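Local coordinates for probable polyketide synthase 1 (Dictyostelium discoideum, PDB 2H84), which probably acts as a polyketide synthase, making only acylpyrones in vitro, and is represented here by its C-terminal type III domain, of the chalcone synthase family, at residues A[173-178]-A[216-221]; A[17-22]-A[225-230]. All blocks are in the same frame, centred on the assembly; numbering follows the deposited sequence.

Contact 1. Residues A[173-178]-A[216-221]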
loop_
_atom_site.group_PDB
_atom_site.type_symbol
_atom_site.label_atom_id
_atom_site.label_comp_id
_atom_site.label_asym_id
_atom_site.label_seq_id
_atom_site.Cartn_x
_atom_site.Cartn_y
_atom_site.Cartn_z
ATOM N N ALA A 173 16.478 -10.480 -3.054
ATOM C CA ALA A 173 16.161 -10.973 -4.391
ATOM C C ALA A 173 17.347 -10.693 -5.316
ATOM O O ALA A 173 17.393 -11.185 -6.447
ATOM C CB ALA A 173 14.894 -10.306 -4.927
ATOM N N SER A 174 18.303 -9.902 -4.815
ATOM C CA SER A 174 19.519 -9.537 -5.550
ATOM C C SER A 174 20.443 -8.620 -4.752
ATOM O O SER A 174 19.983 -7.668 -4.131
ATOM C CB SER A 174 19.169 -8.841 -6.859
ATOM O OG SER A 174 20.351 -8.364 -7.488
ATOM N N PRO A 175 21.763 -8.886 -4.778
ATOM C CA PRO A 175 22.769 -8.092 -4.058
ATOM C C PRO A 175 22.922 -6.716 -4.693
ATOM O O PRO A 175 23.520 -5.807 -4.119
ATOM C CB PRO A 175 24.040 -8.921 -4.203
ATOM C CG PRO A 175 23.541 -10.308 -4.546
ATOM C CD PRO A 175 22.398 -10.018 -5.466
ATOM N N ARG A 176 22.372 -6.583 -5.891
ATOM C CA ARG A 176 22.411 -5.343 -6.643
ATOM C C ARG A 176 21.489 -4.304 -5.988
ATOM O O ARG A 176 21.755 -3.094 -6.009
ATOM C CB ARG A 176 21.941 -5.624 -8.077
ATOM C CG ARG A 176 21.787 -4.370 -8.919
ATOM C CD ARG A 176 20.914 -4.549 -10.006
ATOM N NE ARG A 176 19.684 -4.408 -9.347
ATOM C CZ ARG A 176 18.563 -4.491 -9.982
ATOM N NH1 ARG A 176 18.539 -4.712 -11.284
ATOM N NH2 ARG A 176 17.486 -4.349 -9.298
ATOM N N ASN A 177 20.404 -4.802 -5.404
ATOM C CA ASN A 177 19.388 -3.975 -4.773
ATOM C C ASN A 177 19.790 -3.165 -3.552
ATOM O O ASN A 177 20.530 -3.626 -2.686
ATOM C CB ASN A 177 18.176 -4.834 -4.406
ATOM C CG ASN A 177 17.525 -5.469 -5.615
ATOM O OD1 ASN A 177 17.925 -5.207 -6.750
ATOM N ND2 ASN A 177 16.512 -6.307 -5.381
ATOM N N ARG A 178 19.267 -1.945 -3.507
ATOM C CA ARG A 178 19.478 -0.996 -2.419
ATOM C C ARG A 178 18.154 -0.270 -2.293
ATOM O O ARG A 178 17.910 0.726 -2.980
ATOM C CB ARG A 178 20.581 0.007 -2.754
ATOM C CG ARG A 178 21.990 -0.537 -2.609
ATOM C CD ARG A 178 22.245 -1.067 -1.216
ATOM N NE ARG A 178 22.556 -2.488 -1.273
ATOM C CZ ARG A 178 23.689 -3.017 -0.835
ATOM N NH1 ARG A 178 24.616 -2.238 -0.298
ATOM N NH2 ARG A 178 23.900 -4.318 -0.954
ATOM N N GLY A 216 19.976 -3.348 2.265
ATOM C CA GLY A 216 20.471 -4.180 1.182
ATOM C C GLY A 216 21.281 -5.371 1.659
ATOM O O GLY A 216 21.552 -5.507 2.849
ATOM N N CYS A 217 21.666 -6.244 0.730
ATOM C CA CYS A 217 22.451 -7.421 1.083
ATOM C C CYS A 217 23.896 -7.272 0.661
ATOM O O CYS A 217 24.213 -6.500 -0.243
ATOM C CB CYS A 217 21.875 -8.670 0.428
ATOM S SG CYS A 217 20.297 -9.194 1.107
ATOM N N ASN A 218 24.777 -8.025 1.310
ATOM C CA ASN A 218 26.190 -7.958 0.976
ATOM C C ASN A 218 26.662 -6.522 1.048
ATOM O O ASN A 218 26.735 -5.829 0.032
ATOM C CB ASN A 218 26.440 -8.503 -0.437
ATOM C CG ASN A 218 25.911 -9.914 -0.619
ATOM O OD1 ASN A 218 26.312 -10.839 0.091
ATOM N ND2 ASN A 218 25.003 -10.085 -1.571
ATOM N N PRO A 219 26.963 -6.043 2.260
ATOM C CA PRO A 219 27.432 -4.667 2.413
ATOM C C PRO A 219 28.599 -4.409 1.467
ATOM O O PRO A 219 29.347 -5.324 1.122
ATOM C CB PRO A 219 27.828 -4.608 3.884
ATOM C CG PRO A 219 26.792 -5.469 4.511
ATOM C CD PRO A 219 26.736 -6.667 3.574
ATOM N N ARG A 220 28.739 -3.162 1.038
ATOM C CA ARG A 220 29.805 -2.796 0.122
ATOM C C ARG A 220 30.943 -2.028 0.810
ATOM O O ARG A 220 30.789 -1.521 1.927
ATOM C CB ARG A 220 29.216 -1.992 -1.040
ATOM C CG ARG A 220 28.104 -2.746 -1.767
ATOM C CD ARG A 220 27.369 -1.891 -2.802
ATOM N NE ARG A 220 26.241 -2.609 -3.401
ATOM C CZ ARG A 220 25.314 -2.047 -4.171
ATOM N NH1 ARG A 220 25.373 -0.751 -4.449
ATOM N NH2 ARG A 220 24.316 -2.781 -4.647
ATOM N N ILE A 221 32.080 -1.950 0.119
ATOM C CA ILE A 221 33.297 -1.294 0.613
ATOM C C ILE A 221 33.145 0.001 1.395
ATOM O O ILE A 221 33.804 0.184 2.419
ATOM C CB ILE A 221 34.245 -0.939 -0.517
ATOM C CG1 ILE A 221 33.929 -1.732 -1.751
ATOM C CG2 ILE A 221 35.560 -1.360 -0.217
ATOM C CD1 ILE A 221 35.007 -1.604 -2.802
#
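Arg178 and Arg220 reach toward each other tip to tip and lay their guanidinium groups flat on one another, centres 3.8 Å apart and planes tilted by 22°. The stack is offset: Arg220 NE sits over the rim of the Arg178 group, 3.5 Å from Arg178 NH1. Two like charges meet here, and Glu223 is likely to ease their repulsion, its OE1 making a salt bridge with Arg178 NH1 and accepting from the backbone N of Arg220. The Arg220 chain is extended, CD anti to CA (chi2 172°), and brings its guanidinium to the type I turn Ser174-Asn177, with NH2 on the side of the turn. There NH2 donates to both central carbonyls, at 3.2 Å to Pro175 O, in that carbonyl's plane on a lone pair, and at 2.9 Å to Arg176 O, from above its carbonyl plane. The turn links helix 159-171 to strand 178-185 in the thiolase fold of type III polyketide synthases, and the facing segment begins the loop that leaves strand 209-216. Ser174 OG accepts from Arg176 N, forming an ST turn. Replacing Arg220 by an alanine would probably leave the Pro175 and Arg176 carbonyls without this donor and uncover one face of the Arg178 guanidinium. Arg178 itself folds back, its chain bent at chi2 and chi3, and NE donates 2.7 Å to Asn177 O, which lies close to the guanidinium plane. Across that group from Arg220 lies Gly216 CA, 3.6 Å from Arg178 NE. On the exposed side, Pro175 and Asn218 lie side by side, the amide ND2 of Asn218 against CB and CG of the proline ring.

Contact 2. Residues A[17-22]-A[225-230]; sequences LGIGIS and PLYEVM
Leu226 points its side chain at strand 15-22 and sets CD1 over the backbone of Gly18, 3.5 Å from Gly18 CA. The same methyl meets CG1 of Ile19 at 3.8 Å, the two side chains crossing obliquely. Ile19 CG1 stands beside its own backbone N, anti to the carbonyl carbon (chi1 -48°), and its CD1 goes on to the edge of the Tyr227 ring, 4.1 Å from Tyr227 CE1 and near the ring plane. Leu17 starts out away from 225-230, but its CD2 turns back to lie alongside the proline ring, 3.9 Å from Pro225 CG. The contact between the two segments is thus apolar and mostly buried. Strands 15-22 and 227-236 are antiparallel neighbours in the central mixed sheet of the thiolase fold, and the backbones come nearest, CA to CA, at Leu17 and Pro225. Both carry classic beta bulges: Leu17 and Gly18 face Ile214 of strand 209-216, while Leu226 and Tyr227 face Val16. Helix 84-110 closes over Leu17 through Trp110, its last residue, and supplies Asp109 OD1 to Ile19 N. Helix 335-345 brings Arg345 to Ile19 O and accepts the hydroxyl of Tyr227 at Met341 O, with strand 364-372 packing on the tyrosine through Leu370 and Asn372.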
loop_
_atom_site.group_PDB
_atom_site.type_symbol
_atom_site.label_atom_id
_atom_site.label_comp_id
_atom_site.label_asym_id
_atom_site.label_seq_id
_atom_site.Cartn_x
_atom_site.Cartn_y
_atom_site.Cartn_z
ATOM N N LEU A 17 21.512 -0.149 6.175
ATOM C CA LEU A 17 22.722 0.624 5.891
ATOM C C LEU A 17 22.698 2.125 6.212
ATOM O O LEU A 17 23.709 2.818 6.053
ATOM C CB LEU A 17 23.099 0.416 4.422
ATOM C CG LEU A 17 23.204 -1.048 3.988
ATOM C CD1 LEU A 17 23.405 -1.123 2.491
ATOM C CD2 LEU A 17 24.345 -1.718 4.717
ATOM N N GLY A 18 21.555 2.624 6.666
ATOM C CA GLY A 18 21.463 4.031 7.007
ATOM C C GLY A 18 20.069 4.414 7.455
ATOM O O GLY A 18 19.093 3.822 7.004
ATOM N N ILE A 19 19.970 5.397 8.344
ATOM C CA ILE A 19 18.673 5.848 8.841
ATOM C C ILE A 19 18.630 7.363 8.978
ATOM O O ILE A 19 19.634 8.008 9.275
ATOM C CB ILE A 19 18.364 5.280 10.221
ATOM C CG1 ILE A 19 18.631 3.776 10.247
ATOM C CG2 ILE A 19 16.920 5.579 10.580
ATOM C CD1 ILE A 19 18.636 3.200 11.650
ATOM N N GLY A 20 17.454 7.934 8.775
ATOM C CA GLY A 20 17.318 9.368 8.903
ATOM C C GLY A 20 15.906 9.680 9.327
ATOM O O GLY A 20 14.962 9.006 8.908
ATOM N N ILE A 21 15.753 10.691 10.167
ATOM C CA ILE A 21 14.431 11.077 10.619
ATOM C C ILE A 21 14.148 12.515 10.229
ATOM O O ILE A 21 15.025 13.231 9.759
ATOM C CB ILE A 21 14.294 10.959 12.142
ATOM C CG1 ILE A 21 15.351 11.819 12.829
ATOM C CG2 ILE A 21 14.453 9.517 12.567
ATOM C CD1 ILE A 21 15.055 12.089 14.283
ATOM N N SER A 22 12.910 12.932 10.439
ATOM C CA SER A 22 12.489 14.288 10.120
ATOM C C SER A 22 11.161 14.556 10.809
ATOM O O SER A 22 10.250 13.742 10.735
ATOM C CB SER A 22 12.338 14.443 8.607
ATOM O OG SER A 22 11.797 15.708 8.289
ATOM N N PRO A 225 27.320 -0.693 7.802
ATOM C CA PRO A 225 26.125 -1.340 8.350
ATOM C C PRO A 225 25.755 -0.919 9.768
ATOM O O PRO A 225 26.625 -0.691 10.608
ATOM C CB PRO A 225 26.468 -2.820 8.260
ATOM C CG PRO A 225 27.302 -2.888 7.046
ATOM C CD PRO A 225 28.217 -1.700 7.216
ATOM N N LEU A 226 24.449 -0.834 10.019
ATOM C CA LEU A 226 23.924 -0.436 11.320
ATOM C C LEU A 226 23.291 -1.604 12.075
ATOM O O LEU A 226 23.544 -1.782 13.266
ATOM C CB LEU A 226 22.901 0.692 11.144
ATOM C CG LEU A 226 23.453 2.007 10.591
ATOM C CD1 LEU A 226 22.313 2.946 10.212
ATOM C CD2 LEU A 226 24.349 2.645 11.627
ATOM N N TYR A 227 22.468 -2.393 11.387
ATOM C CA TYR A 227 21.807 -3.538 12.006
ATOM C C TYR A 227 21.759 -4.682 11.023
ATOM O O TYR A 227 21.575 -4.467 9.825
ATOM C CB TYR A 227 20.355 -3.226 12.393
ATOM C CG TYR A 227 20.166 -2.170 13.451
ATOM C CD1 TYR A 227 20.048 -0.821 13.109
ATOM C CD2 TYR A 227 20.080 -2.519 14.801
ATOM C CE1 TYR A 227 19.842 0.151 14.089
ATOM C CE2 TYR A 227 19.874 -1.555 15.788
ATOM C CZ TYR A 227 19.752 -0.228 15.428
ATOM O OH TYR A 227 19.510 0.700 16.412
ATOM N N GLU A 228 21.924 -5.901 11.522
ATOM C CA GLU A 228 21.840 -7.058 10.650
ATOM C C GLU A 228 20.479 -7.680 10.893
ATOM O O GLU A 228 20.247 -8.282 11.936
ATOM C CB GLU A 228 22.917 -8.091 10.967
ATOM C CG GLU A 228 22.915 -9.235 9.968
ATOM C CD GLU A 228 23.845 -10.372 10.354
ATOM O OE1 GLU A 228 24.909 -10.098 10.963
ATOM O OE2 GLU A 228 23.514 -11.540 10.028
ATOM N N VAL A 229 19.572 -7.523 9.940
ATOM C CA VAL A 229 18.248 -8.093 10.096
ATOM C C VAL A 229 18.270 -9.586 9.763
ATOM O O VAL A 229 18.177 -9.996 8.613
ATOM C CB VAL A 229 17.222 -7.294 9.253
ATOM C CG1 VAL A 229 17.691 -7.055 7.947
ATOM C CG2 VAL A 229 16.051 -8.018 9.074
ATOM N N MET A 230 18.400 -10.388 10.811
ATOM C CA MET A 230 18.486 -11.829 10.678
ATOM C C MET A 230 17.183 -12.467 10.245
ATOM O O MET A 230 17.162 -13.310 9.351
ATOM C CB MET A 230 18.964 -12.407 11.996
ATOM C CG MET A 230 20.266 -11.764 12.444
ATOM S SD MET A 230 20.748 -12.262 14.081
ATOM C CE MET A 230 20.909 -14.010 13.896
#

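From the N terminus the chain enters strand 15-22, one half of contact 2, and meets the other half only after 202 residues, at the start of strand 227-236. Contact 1 lies wholly within that span: 173-178, after helix 159-171, meets 216-221, beyond strand 209-216, and closes a much shorter loop of 37 residues. The contacts therefore nest and do not cross. Their centres are 14 Å apart, yet they touch: Leu17 CD1 packs on Arg178 and Gly216, and Pro219 rests on Pro225. Together they join the ends of strands 178-185 and 209-216 to the central pair 15-22 and 227-236 of one sheet.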